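Local atomic coordinates of xylose isomerase domain protein TIM barrel (Planctomyces limnophilus, PDB entry 3TVA), a protein that probably works as an isomerase of the xylose isomerase-like TIM-barrel family and binds a magnesium ion. Residues 41-44 / 45-49; 238-241 / 242-245. One frame throughout, in Å; residues are numbered along the deposited sequence.

Contact 1. Residues 41-44 / 45-49; sequences HAPH and PHTRT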
loop_
_atom_site.group_PDB
_atom_site.type_symbol
_atom_site.label_atom_id
_atom_site.label_comp_id
_atom_site.label_asym_id
_atom_site.label_seq_id
_atom_site.Cartn_x
_atom_site.Cartn_y
_atom_site.Cartn_z
ATOM N N HIS A 41 5.682 2.903 -6.686
ATOM C CA HIS A 41 6.637 3.251 -5.660
ATOM C C HIS A 41 7.382 4.525 -6.096
ATOM O O HIS A 41 7.840 4.621 -7.229
ATOM C CB HIS A 41 7.612 2.108 -5.401
ATOM C CG HIS A 41 8.398 2.274 -4.138
ATOM N ND1 HIS A 41 9.365 3.248 -3.987
ATOM C CD2 HIS A 41 8.340 1.613 -2.956
ATOM C CE1 HIS A 41 9.888 3.162 -2.773
ATOM N NE2 HIS A 41 9.281 2.180 -2.128
ATOM N N ALA A 42 7.485 5.508 -5.208
ATOM C CA ALA A 42 8.143 6.767 -5.564
ATOM C C ALA A 42 9.595 6.518 -5.962
ATOM O O ALA A 42 10.268 5.672 -5.389
ATOM C CB ALA A 42 8.081 7.769 -4.410
ATOM N N PRO A 43 10.071 7.261 -6.958
ATOM C CA PRO A 43 11.445 7.106 -7.437
ATOM C C PRO A 43 12.446 7.553 -6.390
ATOM O O PRO A 43 12.072 8.194 -5.395
ATOM C CB PRO A 43 11.499 8.022 -8.660
ATOM C CG PRO A 43 10.438 9.041 -8.422
ATOM C CD PRO A 43 9.341 8.319 -7.678
ATOM N N HIS A 44 13.702 7.175 -6.599
ATOM C CA HIS A 44 14.808 7.632 -5.764
ATOM C C HIS A 44 14.894 9.158 -5.759
ATOM O O HIS A 44 14.423 9.804 -6.689
ATOM C CB HIS A 44 16.114 7.005 -6.251
ATOM C CG HIS A 44 16.279 5.575 -5.834
ATOM N ND1 HIS A 44 16.354 5.189 -4.508
ATOM C CD2 HIS A 44 16.370 4.436 -6.563
ATOM C CE1 HIS A 44 16.494 3.878 -4.442
ATOM N NE2 HIS A 44 16.502 3.397 -5.673
ATOM N N PRO A 45 15.472 9.738 -4.694
ATOM C CA PRO A 45 15.552 11.196 -4.530
ATOM C C PRO A 45 16.062 11.960 -5.756
ATOM O O PRO A 45 15.502 13.003 -6.095
ATOM C CB PRO A 45 16.529 11.346 -3.365
ATOM C CG PRO A 45 16.249 10.146 -2.520
ATOM C CD PRO A 45 15.918 9.028 -3.480
ATOM N N HIS A 46 17.087 11.436 -6.422
ATOM C CA HIS A 46 17.693 12.129 -7.557
ATOM C C HIS A 46 16.817 12.106 -8.812
ATOM O O HIS A 46 17.016 12.897 -9.730
ATOM C CB HIS A 46 19.095 11.578 -7.856
ATOM C CG HIS A 46 19.184 10.083 -7.817
ATOM N ND1 HIS A 46 19.099 9.360 -6.645
ATOM C CD2 HIS A 46 19.362 9.176 -8.806
ATOM C CE1 HIS A 46 19.216 8.073 -6.914
ATOM N NE2 HIS A 46 19.374 7.933 -8.219
ATOM N N THR A 47 15.872 11.175 -8.852
ATOM C CA THR A 47 14.901 11.067 -9.952
ATOM C C THR A 47 13.535 11.702 -9.669
ATOM O O THR A 47 12.539 11.375 -10.307
ATOM C CB THR A 47 14.851 9.663 -10.590
ATOM O OG1 THR A 47 14.748 8.669 -9.568
ATOM C CG2 THR A 47 16.157 9.417 -11.396
ATOM N N ARG A 48 13.472 12.445 -8.575
ATOM C CA ARG A 48 12.233 12.996 -8.040
ATOM C C ARG A 48 11.848 14.437 -8.422
ATOM O O ARG A 48 10.936 15.003 -7.817
ATOM C CB ARG A 48 12.257 12.871 -6.521
ATOM C CG ARG A 48 11.021 12.294 -5.914
ATOM C CD ARG A 48 11.240 12.201 -4.404
ATOM N NE ARG A 48 11.514 10.834 -3.993
ATOM C CZ ARG A 48 12.120 10.495 -2.862
ATOM N NH1 ARG A 48 12.549 11.432 -2.026
ATOM N NH2 ARG A 48 12.300 9.211 -2.582
ATOM N N THR A 49 12.569 15.077 -9.336
ATOM C CA THR A 49 12.290 16.485 -9.612
ATOM C C THR A 49 11.015 16.695 -10.429
ATOM O O THR A 49 10.420 15.745 -10.927
ATOM C CB THR A 49 13.449 17.135 -10.403
ATOM O OG1 THR A 49 13.490 16.583 -11.727
ATOM C CG2 THR A 49 14.776 16.887 -9.700
#
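The guanidinium group of R48 takes the carbonyl oxygen of P43 at its edge, while P45 covers one of its faces, with CA 3.8 Å above the plane and over its centre. The grip on P43 is side-on: NE and NH2 both donate to P43 O, each nitrogen 3.0 Å from it, along bonds bent to about 137° at the hydrogen. The oxygen sits somewhat out of the guanidinium plane, and NH2, unlike the tilted NE, lies in the carbonyl plane. A bend at chi3 (-104°) turns the end of the arginine so that NE and NH2 reach P43 O. Nearer the backbone, R48 CG lies 4.1 Å from P43 CG. The H44 ring is edged by the proline that follows it, with ND1 4.0 Å from P45 CD. In one of its two conformers, H46 has its ring turned nearly parallel to that of H44, but the two are slid so far apart that they barely overlap.

H44 O accepts from T47 N at 2.9 Å, which closes the short 3-10 turn 45-47. T47 OG1 stands between its own backbone N and carbonyl carbon (chi1 49°) and touches P43 CB at 3.4 Å, with D20 as its strongest polar partner; D20 also receives H44 N. With an alanine at R48, P43 O is likely to lose both side-chain donors and E103 the mate of its salt bridge with NH1. Two N-H groups of one charged side chain thus satisfy a single backbone oxygen, and the buried arginine links P43, in the connection from strand 37-41 to helix 50-62, with E103 of helix 97-114, whose carboxylate is likely to balance its positive charge.

Contact 2. Residues 238-241 / 242-245; sequences VGME and AYLT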
loop_
_atom_site.group_PDB
_atom_site.type_symbol
_atom_site.label_atom_id
_atom_site.label_comp_id
_atom_site.label_asym_id
_atom_site.label_seq_id
_atom_site.Cartn_x
_atom_site.Cartn_y
_atom_site.Cartn_z
ATOM N N VAL A 238 -5.767 -15.848 2.508
ATOM C CA VAL A 238 -6.656 -14.694 2.515
ATOM C C VAL A 238 -8.108 -15.060 2.172
ATOM O O VAL A 238 -9.012 -14.585 2.851
ATOM C CB VAL A 238 -6.171 -13.521 1.616
ATOM C CG1 VAL A 238 -7.263 -12.446 1.511
ATOM C CG2 VAL A 238 -4.901 -12.914 2.171
ATOM N N GLY A 239 -8.360 -15.989 1.249
ATOM C CA GLY A 239 -9.725 -16.074 0.726
ATOM C C GLY A 239 -10.132 -14.972 -0.251
ATOM O O GLY A 239 -10.882 -14.055 0.111
HETATM N N MSE A 240 -9.538 -14.988 -1.444
HETATM C CA MSE A 240 -9.772 -13.942 -2.440
HETATM C C MSE A 240 -11.255 -13.661 -2.709
HETATM O O MSE A 240 -11.664 -12.506 -2.807
HETATM C CB MSE A 240 -9.037 -14.260 -3.743
HETATM C CG MSE A 240 -8.540 -13.029 -4.513
HETATM SE SE MSE A 240 -7.548 -11.666 -3.473
HETATM C CE MSE A 240 -6.418 -12.815 -2.361
ATOM N N GLU A 241 -12.059 -14.709 -2.821
ATOM C CA GLU A 241 -13.492 -14.513 -3.013
ATOM C C GLU A 241 -14.132 -13.878 -1.771
ATOM O O GLU A 241 -14.963 -12.972 -1.886
ATOM C CB GLU A 241 -14.208 -15.817 -3.422
ATOM C CG GLU A 241 -15.677 -15.597 -3.656
ATOM C CD GLU A 241 -16.274 -16.551 -4.671
ATOM O OE1 GLU A 241 -17.397 -16.259 -5.147
ATOM O OE2 GLU A 241 -15.634 -17.584 -4.988
ATOM N N ALA A 242 -13.721 -14.326 -0.586
ATOM C CA ALA A 242 -14.190 -13.714 0.662
ATOM C C ALA A 242 -13.815 -12.226 0.766
ATOM O O ALA A 242 -14.616 -11.393 1.197
ATOM C CB ALA A 242 -13.657 -14.493 1.865
ATOM N N TYR A 243 -12.592 -11.905 0.355
ATOM C CA TYR A 243 -12.075 -10.540 0.385
ATOM C C TYR A 243 -12.845 -9.627 -0.578
ATOM O O TYR A 243 -13.322 -8.563 -0.186
ATOM C CB TYR A 243 -10.586 -10.586 0.007
ATOM C CG TYR A 243 -9.829 -9.270 -0.060
ATOM C CD1 TYR A 243 -9.966 -8.301 0.922
ATOM C CD2 TYR A 243 -8.924 -9.030 -1.094
ATOM C CE1 TYR A 243 -9.244 -7.105 0.860
ATOM C CE2 TYR A 243 -8.199 -7.843 -1.166
ATOM C CZ TYR A 243 -8.359 -6.887 -0.182
ATOM O OH TYR A 243 -7.621 -5.711 -0.236
ATOM N N LEU A 244 -12.957 -10.048 -1.839
ATOM C CA LEU A 244 -13.666 -9.266 -2.842
ATOM C C LEU A 244 -15.174 -9.114 -2.565
ATOM O O LEU A 244 -15.734 -8.049 -2.804
ATOM C CB LEU A 244 -13.436 -9.823 -4.242
ATOM C CG LEU A 244 -12.293 -9.175 -5.038
ATOM C CD1 LEU A 244 -11.011 -9.263 -4.272
ATOM C CD2 LEU A 244 -12.136 -9.813 -6.434
ATOM N N THR A 245 -15.806 -10.170 -2.062
ATOM C CA THR A 245 -17.231 -10.106 -1.783
ATOM C C THR A 245 -17.481 -9.147 -0.615
ATOM O O THR A 245 -18.465 -8.415 -0.608
ATOM C CB THR A 245 -17.827 -11.510 -1.511
ATOM O OG1 THR A 245 -17.343 -12.441 -2.499
ATOM C CG2 THR A 245 -19.329 -11.471 -1.575
HETATM O O HOH W 1 -19.175 -14.525 -4.388
#
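M240, a selenomethionine, meets Y243 one turn further along the helix, its selenium 3.8 Å from CD2 of the tyrosine. The atom lies at the ring edge, 80° off the ring normal, so in one of the two conformers of M240 this is a Met-aromatic contact made edge-on. The tyrosine swings out with CG opposite its own nitrogen (chi1 179°), which lays the ring alongside M240. Y243 CB is 4.1 Å from V238 CG1. These buried side chains form the close-packed side.

Backbone bonds open the helix beneath them. Y243 N donates to G239 O at 2.8 Å, and L244 N reaches M240 O almost straight, at 173°. G239 is the N-cap residue; its backbone angles would jam a side chain against the carbonyl oxygen of V238, and a CB there would also crowd A242 CB.

The other side is looser and polar. E241 O accepts from T245 N at 2.9 Å, while T245 OG1 approaches it from the opposite face of the carbonyl plane, at a distance so short that the detail is doubtful, since T245 too has two conformers. E241 itself extends outward and pairs with K286. A water lying 2.6 Å from E241 OE1 donates to it and makes a weak bond to T245 OG1, here among the exposed residues A242 and T245.

Inward, Y243 OH hydrogen-bonds to the backbone oxygen of H211, a magnesium ligand, consistent with a second-shell place near the metal site, the tyrosine side chain being about 9 Å from the ion. Around the helix start, V238 and Y243 rest on helix 185-190, Y243 also on I210 of strand 207-216, and L244 on L280, L283 and I287 of helix 266-287.

How the contacts relate
From the N terminus, the chain runs through strands 13-18 and 37-41 before contact 1 closes the short connection from 37-41 into helix 50-62. The following strands and helices carry the barrel round to strand 207-216 and its antiparallel partner 229-231, after which contact 2 sets the start of helix 240-249, ahead of strand 256-258. The two are in series and neither nests nor crosses. Contacts 1 and 2 lie on opposite sides of the chain's centre, and their nearest atoms are about 17 Å apart. Contact 1 ties an early strand-helix junction to helix 97-114; contact 2 joins a late one to helices 185-190 and 266-287, with Y243 reaching toward the metal site.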